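PDB 4XDN: MAU2 chromatid cohesion factor homolog, which forms a complex with SCC2 that is required for cohesin to associate with chromosomes, and so takes part in sister chromatid cohesion. Local coordinates for residues R195-F200 with E228-P233; G599-Q604 with V635-S640; E114-H119 with T123-E128; G249-A254 with V290-K295. One frame throughout, in Å; residues are numbered along the deposited sequence.

Contact 1: residues R195-F200 with E228-P233; sequences RVKTSF and ERFPIP. With SO4 (sulfate ion), chain E.
Arg195 O takes two bonds from Ser199, from N and from OG, each 2.8 Å long and arriving on opposite faces of the carbonyl plane; this same helical turn sends Lys197 across to Phe230. The lysine leaves the helix with CG anti to the carbonyl carbon (chi1 -61°) and then runs fully extended, meeting the phenylalanine at about a right angle. Its NZ lies 3.7 Å from the ring centroid and only 5° off the normal, a well-centred cation-pi contact, while CE adds a CH-pi contact on the same face, 3.6 Å from Phe230 CD2. Glu228 CB covers the opposite face toward the rim, and His193 meets the ring edge-to-face. Without the ring, as with an alanine here, the Lys197 ammonium would probably lose its aromatic partner and its chain would be freer to turn. A sulfate, probably from the crystallisation liquor, takes a bond from Arg195 N to O1 (2.9 Å) and one from Arg195 NH1 to O2 (3.0 Å); the bent arginine chain brings the guanidinium edge round to it. Arg229, at positive phi, closes helix 212-228 in a Schellman motif, and Pro233 N-caps helix 234-241. A lysine near the start of one helix reaching the turn beyond the end of the next is an arrangement of an antiparallel helical hairpin, here in a largely alpha-helical array.

Contact 2: residues G599-Q604 with V635-S640; sequences GMRKVQ and VKQITS
Arg601 lays its guanidinium over the side chain of Gln637, the two chains crossing at about a right angle. Both start with CG anti to the carbonyl carbon (chi1 -79° for Arg601, -63° for Gln637) and run on extended, which carries both ends out from their helices to the point where they cross. Gln637 CB lies 3.8 Å from the guanidinium plane of Arg601, over one face and toward the rim, and the amide is tilted 40° against that plane. Arg601 NH2 and Gln637 NE2 come within 3.1 Å, but both are donors; the groups meet by face contact, without a hydrogen bond between these two nitrogens. Nearer the backbone, Ile638 touches two residues: its CG1 meets Arg601 CB at 4.1 Å, and its CG2 meets Lys602 CE at 3.8 Å. The extended Lys602 chain crosses the isoleucine at a slant, and beyond the two segments its NZ makes a salt bridge to an acidic side chain of another protein chain. Thr639 OG1 donates to Val635 O at 2.6 Å where the second helix ends. The contact joins the start of helix 601-618 to the end of helix 621-638, a terminal antiparallel hairpin; Met600 packs on helix 562-575, and Gln604 touches Leu634 and bonds through NE2 to Phe591 O.

Contact 3: residues E114-H119 with T123-E128; sequences ERLQTH and TDLVEE. With SO4 (sulfate ion), chain D.
His119, whose CB packs on Leu125 CD1 at 3.7 Å, turns its ring edge to two partners. The setting is a helical hairpin, in which helix 102-119 passes through a short loop into helix 126-144. ND1 of His119 donates to Arg115 O at 3.0 Å, almost straight at 168° and in the ring plane, while a sulfate, probably from the crystallisation liquor, lies at another part of the edge with its O3 3.2 Å from His119 CE1. The same sulfate sits at the edge of the Arg115 guanidinium: NE donates to O1 at 2.7 Å and NH2 to O2 at 3.3 Å. Arg115 reaches the anion with CG anti to the backbone N (chi1 -163°) and an extended chain, and its other bonds, to Asp84 through NH1 and to Leu79 O through NH2, tie the guanidinium to the start of helix 81-98. The bond from ND1 to Arg115 O should fix the rotation of the imidazole. In the loop, Thr123 OG1 lies 3.2 Å from His119 O, at best a weak bond, since its proton may go to another acceptor. Inside the hairpin two leucines do the packing: Leu125, at the N-cap of the second helix, packs against the C-terminal part of the first, its side chain crossing that of Leu116 at a slant. Leu116 CD2 meets Leu125 CD1 at 3.9 Å, and Leu116 CD1 rests on Glu128 CB at 3.6 Å.

Contact 4: residues G249-A254 with V290-K295; sequences GPELYA and VTNEGK
Glu251 starts with CG anti to the carbonyl carbon (chi1 -71°) and bends at chi2 (78°), which carries its carboxylate across to Asn292, whose CG stands anti to the backbone N (chi1 -175°). The pair links the two ends that lie together in an antiparallel helical hairpin: the first turn of helix 250-266 and the turn that follows helix 272-291. The closest approach, 3.0 Å, is from Glu251 OE2 to the atom modelled as Asn292 OD1, whose amide is probably turned over in the model. Asn292 CB itself lies 3.6 Å from Glu251 OE2. The carboxylate and amide are tilted against each other rather than stacked flat, and the two side chains approach at a slant.

Glu251 is a buried acid, its side chain packed by Leu289, Cys297 and Phe315. Its place in the first helical turn would probably favour the negative charge. Shortening Glu251 to an alanine is likely to leave Asn292 without its polar neighbour across the hairpin and open a gap beside Phe315.

Glycines shape both ends. Gly249, the N-cap residue, has a positive phi that suits glycine, and its O accepts from Tyr253 N at 3.1 Å to begin the helix. After Asn292 the chain makes a type II beta turn with Gly294 in its third position, closed by Lys295 N donating to Asn292 O at 3.2 Å.

Along the chain the contacts come in the order 3, 1, 4, 2, each closing before the next opens. Each joins parts of one local helical hairpin, so none ties distant parts of the sequence together. Contacts 1 and 4 are the nearest pair, their centres about 27 Å apart, and helix 250-266, which opens in contact 4, also packs on the loop of contact 1 through Ile232 and Ile263. Contacts 2 and 3 lie on opposite sides of the chain's centre, about 78 Å between their centres. The series thus samples a long, mostly helical array of successive hairpins, interrupted by the small two-stranded sheet 297-302/305-310, and another protein chain comes within reach of contacts 1, 2 and 3.

Contact 1: residues R195-F200 with E228-P233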
# COMPACT_ATOMS: atom_id res chain seq x y z
N ARG A 195 1.41 13.13 15.36
CA ARG A 195 2.11 14.31 14.85
C ARG A 195 1.87 14.51 13.36
O ARG A 195 1.77 15.65 12.90
CB ARG A 195 3.61 14.20 15.11
CG ARG A 195 4.08 14.79 16.44
CD ARG A 195 4.38 13.71 17.48
NE ARG A 195 5.56 14.04 18.27
CZ ARG A 195 6.31 13.14 18.90
NH1 ARG A 195 6.01 11.85 18.84
NH2 ARG A 195 7.37 13.54 19.59
N VAL A 196 1.81 13.42 12.60
CA VAL A 196 1.59 13.52 11.16
C VAL A 196 0.27 14.23 10.88
O VAL A 196 0.22 15.20 10.12
CB VAL A 196 1.58 12.12 10.47
CG1 VAL A 196 1.12 12.22 9.02
CG2 VAL A 196 2.96 11.48 10.54
N LYS A 197 -0.80 13.74 11.51
CA LYS A 197 -2.13 14.29 11.32
C LYS A 197 -2.18 15.76 11.74
O LYS A 197 -2.78 16.59 11.06
CB LYS A 197 -3.15 13.48 12.12
CG LYS A 197 -3.24 12.03 11.69
CD LYS A 197 -3.87 11.16 12.77
CE LYS A 197 -3.90 9.70 12.36
NZ LYS A 197 -4.32 8.82 13.48
N THR A 198 -1.55 16.06 12.87
CA THR A 198 -1.47 17.43 13.37
C THR A 198 -0.70 18.32 12.39
O THR A 198 -1.10 19.45 12.13
CB THR A 198 -0.78 17.48 14.75
OG1 THR A 198 -1.61 16.83 15.72
CG2 THR A 198 -0.53 18.92 15.19
N SER A 199 0.39 17.79 11.85
CA SER A 199 1.23 18.56 10.94
C SER A 199 0.54 18.75 9.59
O SER A 199 0.61 19.84 9.01
CB SER A 199 2.58 17.87 10.74
OG SER A 199 3.30 17.79 11.96
N PHE A 200 -0.12 17.71 9.09
CA PHE A 200 -0.86 17.82 7.84
C PHE A 200 -1.92 18.91 7.95
O PHE A 200 -2.03 19.77 7.08
CB PHE A 200 -1.52 16.48 7.48
CG PHE A 200 -0.79 15.70 6.42
CD1 PHE A 200 -0.60 16.23 5.16
CD2 PHE A 200 -0.31 14.43 6.70
CE1 PHE A 200 0.08 15.51 4.19
CE2 PHE A 200 0.36 13.71 5.73
CZ PHE A 200 0.55 14.25 4.47
N GLU A 228 -2.31 3.57 6.22
CA GLU A 228 -2.41 3.19 7.62
C GLU A 228 -3.82 2.71 7.98
O GLU A 228 -4.08 2.30 9.11
CB GLU A 228 -2.03 4.37 8.52
CG GLU A 228 -0.59 4.85 8.35
CD GLU A 228 0.43 3.84 8.86
OE1 GLU A 228 0.05 2.92 9.61
OE2 GLU A 228 1.62 3.97 8.50
N ARG A 229 -4.72 2.77 7.00
CA ARG A 229 -6.13 2.45 7.20
C ARG A 229 -6.74 3.28 8.32
O ARG A 229 -7.64 2.82 9.03
CB ARG A 229 -6.32 0.95 7.49
CG ARG A 229 -5.91 0.03 6.35
CD ARG A 229 -6.70 0.31 5.08
NE ARG A 229 -7.32 -0.91 4.54
CZ ARG A 229 -8.61 -1.20 4.61
NH1 ARG A 229 -9.48 -0.37 5.18
NH2 ARG A 229 -9.06 -2.33 4.08
N PHE A 230 -6.26 4.51 8.48
CA PHE A 230 -6.86 5.45 9.41
C PHE A 230 -8.14 6.01 8.81
O PHE A 230 -8.23 6.16 7.59
CB PHE A 230 -5.91 6.59 9.76
CG PHE A 230 -4.75 6.19 10.63
CD1 PHE A 230 -4.91 5.29 11.67
CD2 PHE A 230 -3.49 6.72 10.41
CE1 PHE A 230 -3.85 4.93 12.47
CE2 PHE A 230 -2.42 6.36 11.20
CZ PHE A 230 -2.60 5.47 12.24
N PRO A 231 -9.14 6.31 9.65
CA PRO A 231 -10.32 7.02 9.15
C PRO A 231 -9.95 8.35 8.50
O PRO A 231 -9.12 9.08 9.04
CB PRO A 231 -11.15 7.26 10.41
CG PRO A 231 -10.74 6.17 11.34
CD PRO A 231 -9.29 5.93 11.07
N ILE A 232 -10.53 8.64 7.34
CA ILE A 232 -10.26 9.89 6.66
C ILE A 232 -11.24 10.97 7.13
O ILE A 232 -12.46 10.79 7.02
CB ILE A 232 -10.37 9.74 5.13
CG1 ILE A 232 -9.51 8.56 4.65
CG2 ILE A 232 -9.92 11.03 4.44
CD1 ILE A 232 -9.66 8.24 3.18
N PRO A 233 -10.73 12.08 7.67
CA PRO A 233 -11.62 13.18 8.08
C PRO A 233 -12.47 13.69 6.93
O PRO A 233 -12.07 13.60 5.77
CB PRO A 233 -10.65 14.26 8.57
CG PRO A 233 -9.44 13.52 8.99
CD PRO A 233 -9.33 12.36 8.04
S SO4 E . 2.74 10.06 18.04
O1 SO4 E . 2.72 11.13 17.04
O2 SO4 E . 4.11 9.61 18.24
O3 SO4 E . 2.20 10.58 19.30
O4 SO4 E . 1.93 8.94 17.58

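Contact 2: residues G599-Q604 with V635-S640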
# COMPACT_ATOMS: atom_id res chain seq x y z
N GLY A 599 -16.92 -25.83 0.90
CA GLY A 599 -16.69 -25.60 2.32
C GLY A 599 -17.93 -25.16 3.08
O GLY A 599 -17.84 -24.81 4.26
N MET A 600 -19.08 -25.19 2.42
CA MET A 600 -20.32 -24.67 2.99
C MET A 600 -21.28 -25.76 3.49
O MET A 600 -22.42 -25.47 3.83
CB MET A 600 -21.05 -23.82 1.94
CG MET A 600 -20.31 -22.54 1.57
SD MET A 600 -20.37 -21.31 2.88
CE MET A 600 -22.04 -20.69 2.67
N ARG A 601 -20.81 -27.01 3.54
CA ARG A 601 -21.70 -28.13 3.84
C ARG A 601 -22.22 -28.14 5.27
O ARG A 601 -23.39 -28.47 5.51
CB ARG A 601 -20.99 -29.45 3.54
CG ARG A 601 -20.96 -29.79 2.06
CD ARG A 601 -19.98 -30.91 1.77
NE ARG A 601 -20.05 -31.35 0.38
CZ ARG A 601 -19.16 -32.14 -0.21
NH1 ARG A 601 -18.12 -32.59 0.47
NH2 ARG A 601 -19.32 -32.49 -1.48
N LYS A 602 -21.37 -27.78 6.23
CA LYS A 602 -21.78 -27.78 7.63
C LYS A 602 -22.70 -26.59 7.91
O LYS A 602 -23.63 -26.69 8.70
CB LYS A 602 -20.57 -27.76 8.55
CG LYS A 602 -19.88 -29.12 8.65
CD LYS A 602 -18.62 -29.06 9.50
CE LYS A 602 -17.96 -30.42 9.60
NZ LYS A 602 -16.71 -30.39 10.39
N VAL A 603 -22.43 -25.47 7.25
CA VAL A 603 -23.31 -24.31 7.32
C VAL A 603 -24.67 -24.67 6.73
O VAL A 603 -25.72 -24.39 7.32
CB VAL A 603 -22.71 -23.08 6.59
CG1 VAL A 603 -23.75 -21.97 6.42
CG2 VAL A 603 -21.49 -22.56 7.33
N GLN A 604 -24.65 -25.32 5.56
CA GLN A 604 -25.88 -25.70 4.87
C GLN A 604 -26.69 -26.68 5.70
O GLN A 604 -27.92 -26.64 5.70
CB GLN A 604 -25.55 -26.32 3.50
CG GLN A 604 -26.76 -26.47 2.58
CD GLN A 604 -26.39 -27.06 1.23
OE1 GLN A 604 -25.50 -27.90 1.12
NE2 GLN A 604 -27.08 -26.62 0.18
N VAL A 635 -25.06 -35.41 5.51
CA VAL A 635 -24.44 -36.25 6.53
C VAL A 635 -23.44 -37.22 5.90
O VAL A 635 -22.37 -37.46 6.46
CB VAL A 635 -25.50 -37.03 7.33
CG1 VAL A 635 -24.86 -38.12 8.20
CG2 VAL A 635 -26.31 -36.09 8.20
N LYS A 636 -23.79 -37.78 4.75
CA LYS A 636 -22.93 -38.76 4.10
C LYS A 636 -21.64 -38.11 3.60
O LYS A 636 -20.56 -38.70 3.71
CB LYS A 636 -23.66 -39.44 2.93
CG LYS A 636 -22.81 -40.46 2.19
CD LYS A 636 -23.63 -41.66 1.71
CE LYS A 636 -24.73 -41.26 0.74
NZ LYS A 636 -24.20 -40.55 -0.46
N GLN A 637 -21.75 -36.90 3.06
CA GLN A 637 -20.58 -36.17 2.59
C GLN A 637 -19.67 -35.75 3.74
O GLN A 637 -18.46 -35.96 3.69
CB GLN A 637 -21.02 -34.92 1.81
CG GLN A 637 -21.80 -35.22 0.54
CD GLN A 637 -22.41 -33.97 -0.06
OE1 GLN A 637 -23.13 -33.23 0.61
NE2 GLN A 637 -22.13 -33.72 -1.33
N ILE A 638 -20.27 -35.16 4.77
CA ILE A 638 -19.53 -34.63 5.91
C ILE A 638 -18.78 -35.72 6.68
O ILE A 638 -17.62 -35.54 7.05
CB ILE A 638 -20.48 -33.88 6.87
CG1 ILE A 638 -21.04 -32.63 6.19
CG2 ILE A 638 -19.76 -33.49 8.16
CD1 ILE A 638 -22.24 -32.02 6.89
N THR A 639 -19.45 -36.84 6.93
CA THR A 639 -18.89 -37.90 7.76
C THR A 639 -17.99 -38.86 6.98
O THR A 639 -17.71 -39.97 7.44
CB THR A 639 -20.00 -38.72 8.45
OG1 THR A 639 -20.85 -39.31 7.46
CG2 THR A 639 -20.84 -37.84 9.37
N SER A 640 -17.54 -38.44 5.80
CA SER A 640 -16.63 -39.25 5.00
C SER A 640 -15.33 -39.51 5.75
O SER A 640 -14.62 -38.58 6.13
CB SER A 640 -16.32 -38.55 3.67
OG SER A 640 -17.47 -38.51 2.84

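Contact 3: residues E114-H119 with T123-E128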
# COMPACT_ATOMS: atom_id res chain seq x y z
N GLU A 114 27.35 26.86 4.02
CA GLU A 114 28.10 27.86 4.77
C GLU A 114 28.77 28.87 3.85
O GLU A 114 28.87 30.05 4.18
CB GLU A 114 29.14 27.19 5.67
CG GLU A 114 30.07 28.18 6.37
CD GLU A 114 30.94 27.53 7.43
OE1 GLU A 114 30.88 26.29 7.57
OE2 GLU A 114 31.67 28.26 8.13
N ARG A 115 29.23 28.41 2.69
CA ARG A 115 29.87 29.31 1.73
C ARG A 115 28.84 30.26 1.13
O ARG A 115 29.10 31.45 0.97
CB ARG A 115 30.57 28.53 0.62
CG ARG A 115 31.57 29.37 -0.15
CD ARG A 115 31.90 28.79 -1.52
NE ARG A 115 32.75 29.71 -2.28
CZ ARG A 115 33.01 29.59 -3.58
NH1 ARG A 115 32.48 28.60 -4.29
NH2 ARG A 115 33.79 30.48 -4.18
N LEU A 116 27.67 29.72 0.79
CA LEU A 116 26.59 30.54 0.23
C LEU A 116 26.16 31.63 1.20
O LEU A 116 25.90 32.76 0.80
CB LEU A 116 25.39 29.66 -0.14
CG LEU A 116 25.59 28.68 -1.29
CD1 LEU A 116 24.38 27.76 -1.41
CD2 LEU A 116 25.83 29.41 -2.59
N GLN A 117 26.08 31.28 2.48
CA GLN A 117 25.66 32.23 3.50
C GLN A 117 26.64 33.40 3.60
O GLN A 117 26.25 34.51 3.95
CB GLN A 117 25.52 31.52 4.85
CG GLN A 117 24.32 30.58 4.92
CD GLN A 117 24.28 29.76 6.20
OE1 GLN A 117 25.28 29.18 6.62
NE2 GLN A 117 23.11 29.72 6.83
N THR A 118 27.90 33.15 3.28
CA THR A 118 28.93 34.19 3.32
C THR A 118 28.71 35.24 2.24
O THR A 118 29.10 36.40 2.40
CB THR A 118 30.34 33.58 3.16
OG1 THR A 118 30.54 32.57 4.17
CG2 THR A 118 31.42 34.65 3.30
N HIS A 119 28.09 34.84 1.13
CA HIS A 119 27.88 35.74 -0.01
C HIS A 119 26.42 36.17 -0.16
O HIS A 119 26.10 36.99 -1.02
CB HIS A 119 28.35 35.07 -1.30
CG HIS A 119 29.81 34.74 -1.32
ND1 HIS A 119 30.34 33.67 -0.65
CD2 HIS A 119 30.85 35.35 -1.94
CE1 HIS A 119 31.65 33.63 -0.84
NE2 HIS A 119 31.98 34.64 -1.62
N THR A 123 24.63 38.75 -3.06
CA THR A 123 24.42 37.84 -4.18
C THR A 123 23.15 37.01 -3.99
O THR A 123 22.94 36.43 -2.93
CB THR A 123 25.62 36.89 -4.36
OG1 THR A 123 26.84 37.59 -4.11
CG2 THR A 123 25.64 36.31 -5.77
N ASP A 124 22.32 36.95 -5.03
CA ASP A 124 21.06 36.20 -4.97
C ASP A 124 21.33 34.70 -4.89
O ASP A 124 21.63 34.07 -5.91
CB ASP A 124 20.19 36.53 -6.18
CG ASP A 124 18.76 36.04 -6.03
OD1 ASP A 124 18.49 35.25 -5.10
OD2 ASP A 124 17.91 36.45 -6.84
N LEU A 125 21.21 34.14 -3.70
CA LEU A 125 21.58 32.75 -3.46
C LEU A 125 20.54 31.99 -2.64
O LEU A 125 20.80 30.87 -2.19
CB LEU A 125 22.93 32.69 -2.75
CG LEU A 125 24.11 33.26 -3.55
CD1 LEU A 125 25.36 33.32 -2.68
CD2 LEU A 125 24.36 32.44 -4.80
N VAL A 126 19.36 32.59 -2.46
CA VAL A 126 18.29 31.95 -1.69
C VAL A 126 17.93 30.59 -2.29
O VAL A 126 17.84 29.60 -1.56
CB VAL A 126 17.04 32.84 -1.63
CG1 VAL A 126 15.90 32.14 -0.90
CG2 VAL A 126 17.36 34.16 -0.95
N GLU A 127 17.74 30.54 -3.60
CA GLU A 127 17.38 29.30 -4.28
C GLU A 127 18.36 28.18 -3.94
O GLU A 127 17.96 27.07 -3.62
CB GLU A 127 17.34 29.50 -5.80
CG GLU A 127 16.34 30.52 -6.27
CD GLU A 127 16.40 30.74 -7.77
OE1 GLU A 127 16.75 29.78 -8.50
OE2 GLU A 127 16.12 31.87 -8.22
N GLU A 128 19.65 28.50 -4.01
CA GLU A 128 20.70 27.53 -3.74
C GLU A 128 20.68 27.08 -2.28
O GLU A 128 20.81 25.89 -1.99
CB GLU A 128 22.07 28.10 -4.09
CG GLU A 128 22.32 28.27 -5.59
CD GLU A 128 21.63 29.49 -6.19
OE1 GLU A 128 21.00 30.26 -5.44
OE2 GLU A 128 21.74 29.69 -7.42
S SO4 D . 34.98 32.38 -0.82
O1 SO4 D . 34.04 31.29 -0.58
O2 SO4 D . 34.83 32.86 -2.19
O3 SO4 D . 34.71 33.47 0.12
O4 SO4 D . 36.34 31.90 -0.62

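Contact 4: residues G249-A254 with V290-K295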
# COMPACT_ATOMS: atom_id res chain seq x y z
N GLY A 249 -3.63 19.43 -12.94
CA GLY A 249 -2.99 18.73 -14.04
C GLY A 249 -3.42 17.27 -14.11
O GLY A 249 -3.86 16.70 -13.11
N PRO A 250 -3.27 16.64 -15.29
CA PRO A 250 -3.75 15.27 -15.51
C PRO A 250 -3.02 14.21 -14.69
O PRO A 250 -3.62 13.20 -14.33
CB PRO A 250 -3.50 15.06 -17.01
CG PRO A 250 -2.41 16.00 -17.36
CD PRO A 250 -2.61 17.20 -16.48
N GLU A 251 -1.74 14.44 -14.38
CA GLU A 251 -0.98 13.48 -13.59
C GLU A 251 -1.53 13.38 -12.17
O GLU A 251 -1.87 12.29 -11.70
CB GLU A 251 0.50 13.87 -13.54
CG GLU A 251 1.24 13.65 -14.86
CD GLU A 251 0.96 14.74 -15.88
OE1 GLU A 251 0.86 15.93 -15.50
OE2 GLU A 251 0.84 14.41 -17.08
N LEU A 252 -1.63 14.51 -11.48
CA LEU A 252 -2.11 14.53 -10.11
C LEU A 252 -3.58 14.14 -10.02
O LEU A 252 -4.02 13.58 -9.01
CB LEU A 252 -1.89 15.90 -9.47
CG LEU A 252 -0.43 16.30 -9.20
CD1 LEU A 252 -0.36 17.73 -8.68
CD2 LEU A 252 0.22 15.34 -8.21
N TYR A 253 -4.35 14.43 -11.06
CA TYR A 253 -5.77 14.08 -11.05
C TYR A 253 -5.94 12.57 -11.18
O TYR A 253 -6.86 11.99 -10.61
CB TYR A 253 -6.52 14.79 -12.18
CG TYR A 253 -8.02 14.76 -11.98
CD1 TYR A 253 -8.65 15.67 -11.15
CD2 TYR A 253 -8.81 13.80 -12.62
CE1 TYR A 253 -10.02 15.65 -10.96
CE2 TYR A 253 -10.18 13.77 -12.44
CZ TYR A 253 -10.78 14.69 -11.61
OH TYR A 253 -12.14 14.66 -11.42
N ALA A 254 -5.05 11.92 -11.93
CA ALA A 254 -5.06 10.47 -12.03
C ALA A 254 -4.84 9.86 -10.65
O ALA A 254 -5.41 8.82 -10.32
CB ALA A 254 -4.00 9.99 -13.01
N VAL A 290 0.60 10.44 -22.06
CA VAL A 290 1.55 9.77 -22.95
C VAL A 290 2.63 10.74 -23.42
O VAL A 290 3.81 10.40 -23.42
CB VAL A 290 0.83 9.15 -24.17
CG1 VAL A 290 1.84 8.58 -25.17
CG2 VAL A 290 -0.14 8.07 -23.72
N THR A 291 2.23 11.94 -23.83
CA THR A 291 3.18 12.94 -24.31
C THR A 291 4.03 13.50 -23.17
O THR A 291 5.15 13.95 -23.39
CB THR A 291 2.47 14.11 -25.02
OG1 THR A 291 1.52 14.72 -24.13
CG2 THR A 291 1.75 13.63 -26.28
N ASN A 292 3.47 13.46 -21.96
CA ASN A 292 4.16 13.98 -20.78
C ASN A 292 4.96 12.90 -20.06
O ASN A 292 5.63 13.17 -19.06
CB ASN A 292 3.14 14.62 -19.83
CG ASN A 292 3.79 15.28 -18.63
OD1 ASN A 292 3.77 14.75 -17.52
ND2 ASN A 292 4.38 16.46 -18.85
N GLU A 293 4.89 11.67 -20.57
CA GLU A 293 5.54 10.54 -19.92
C GLU A 293 7.04 10.76 -19.75
O GLU A 293 7.75 11.03 -20.71
CB GLU A 293 5.28 9.26 -20.71
CG GLU A 293 5.95 8.03 -20.11
CD GLU A 293 5.26 6.72 -20.49
OE1 GLU A 293 5.73 5.66 -20.03
OE2 GLU A 293 4.26 6.76 -21.23
N GLY A 294 7.50 10.65 -18.50
CA GLY A 294 8.91 10.79 -18.18
C GLY A 294 9.24 12.12 -17.54
O GLY A 294 10.07 12.19 -16.63
N LYS A 295 8.60 13.18 -18.01
CA LYS A 295 8.90 14.53 -17.55
C LYS A 295 8.29 14.82 -16.17
O LYS A 295 8.53 15.88 -15.60
CB LYS A 295 8.40 15.56 -18.57
CG LYS A 295 9.48 16.08 -19.51
CD LYS A 295 10.53 16.89 -18.74
CE LYS A 295 11.30 17.83 -19.65
NZ LYS A 295 12.32 17.13 -20.48